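Local atomic coordinates of N-acetylgalactosaminyltransferase 7 (Homo sapiens, PDB entry 6IWR), a protein that belongs to the polypeptide GalNAc-transferase family and joins a GT-A glycosyltransferase fold to a ricin-type beta-trefoil lectin domain. Residues G114-M117 against V118-D121. Numbering follows the deposited sequence.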
loop_
_atom_site.group_PDB
_atom_site.type_symbol
_atom_site.label_atom_id
_atom_site.label_comp_id
_atom_site.label_asym_id
_atom_site.label_seq_id
_atom_site.Cartn_x
_atom_site.Cartn_y
_atom_site.Cartn_z
ATOM N N GLY A 114 3.624 -14.962 6.140
ATOM C CA GLY A 114 3.105 -14.513 4.869
ATOM C C GLY A 114 2.047 -15.412 4.277
ATOM O O GLY A 114 1.441 -15.046 3.265
ATOM N N PHE A 115 1.808 -16.574 4.870
ATOM C CA PHE A 115 0.695 -17.432 4.509
ATOM C C PHE A 115 -0.209 -17.621 5.718
ATOM O O PHE A 115 0.202 -17.458 6.869
ATOM C CB PHE A 115 1.172 -18.793 4.011
ATOM C CG PHE A 115 2.210 -18.707 2.952
ATOM C CD1 PHE A 115 1.994 -17.935 1.819
ATOM C CD2 PHE A 115 3.413 -19.390 3.081
ATOM C CE1 PHE A 115 2.943 -17.851 0.813
ATOM C CE2 PHE A 115 4.387 -19.298 2.079
ATOM C CZ PHE A 115 4.140 -18.529 0.941
ATOM N N ASN A 116 -1.465 -17.926 5.433
ATOM C CA ASN A 116 -2.434 -18.310 6.449
ATOM C C ASN A 116 -2.030 -19.684 6.953
ATOM O O ASN A 116 -2.466 -20.702 6.420
ATOM C CB ASN A 116 -3.825 -18.331 5.841
ATOM C CG ASN A 116 -4.899 -18.552 6.851
ATOM O OD1 ASN A 116 -6.050 -18.155 6.629
ATOM N ND2 ASN A 116 -4.548 -19.171 7.982
ATOM N N MET A 117 -1.196 -19.735 7.993
ATOM C CA MET A 117 -0.733 -21.043 8.441
ATOM C C MET A 117 -1.774 -21.776 9.276
ATOM O O MET A 117 -1.721 -23.011 9.366
ATOM C CB MET A 117 0.559 -20.928 9.226
ATOM C CG MET A 117 1.758 -20.639 8.354
ATOM S SD MET A 117 2.208 -21.945 7.182
ATOM C CE MET A 117 2.238 -23.355 8.286
ATOM N N VAL A 118 -2.716 -21.062 9.906
ATOM C CA VAL A 118 -3.749 -21.791 10.629
ATOM C C VAL A 118 -4.579 -22.603 9.647
ATOM O O VAL A 118 -4.872 -23.781 9.888
ATOM C CB VAL A 118 -4.611 -20.850 11.497
ATOM C CG1 VAL A 118 -3.920 -19.514 11.723
ATOM C CG2 VAL A 118 -6.015 -20.670 10.929
ATOM N N ALA A 119 -4.899 -22.018 8.489
ATOM C CA ALA A 119 -5.571 -22.770 7.436
ATOM C C ALA A 119 -4.696 -23.918 6.940
ATOM O O ALA A 119 -5.124 -25.083 6.961
ATOM C CB ALA A 119 -5.963 -21.843 6.291
ATOM N N SER A 120 -3.454 -23.623 6.521
ATOM C CA SER A 120 -2.591 -24.693 6.020
ATOM C C SER A 120 -2.472 -25.835 7.022
ATOM O O SER A 120 -2.455 -27.016 6.635
ATOM C CB SER A 120 -1.195 -24.180 5.684
ATOM O OG SER A 120 -0.337 -25.297 5.535
ATOM N N ASP A 121 -2.374 -25.507 8.313
ATOM C CA ASP A 121 -2.160 -26.540 9.318
ATOM C C ASP A 121 -3.341 -27.501 9.451
ATOM O O ASP A 121 -3.158 -28.589 9.997
ATOM C CB ASP A 121 -1.852 -25.912 10.682
ATOM C CG ASP A 121 -0.428 -25.420 10.787
ATOM O OD1 ASP A 121 0.316 -25.531 9.783
ATOM O OD2 ASP A 121 -0.052 -24.924 11.877
#
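Asn116 and Met117 open the short helix 117-122 of the glycosyltransferase part, with Asn116 as N-cap, and their carbonyls accept the first i to i+4 bonds. Ser120 N bonds to Asn116 O at 3.1 Å. Asp121 N bonds to Met117 O at 2.8 Å. Asn116 O also accepts from Tyr278 OH, so two donors grip this buried oxygen. Asn116 additionally centres an inverse gamma turn, where the loop after helix 103-113 swings into the new helix. Its side chain, with CG anti to the backbone N (chi1 -173°), folds over the first turn. There CG of Asn116 lies 3.5 Å from Ala119 CB. The Val118 side chain touches Ile106 and Ser109 of helix 103-113, joining the helix start to it. Ser120 OG bonds to Arg165 NH1 and Ser161 OG, and Asp121 OD1 also bonds to Ser161 OG, tying the turn to helix 160-173. Met117 lies against Ser161 and Thr162 of that same helix, its side chain about 13 Å from the bound manganese ion. Bends at chi2 (-65°) and chi3 bring the end of the Met117 chain across the Asp121 side chain at a slant, and the terminal methyl CE of Met117 ends 3.3 Å from Asp121 OD1.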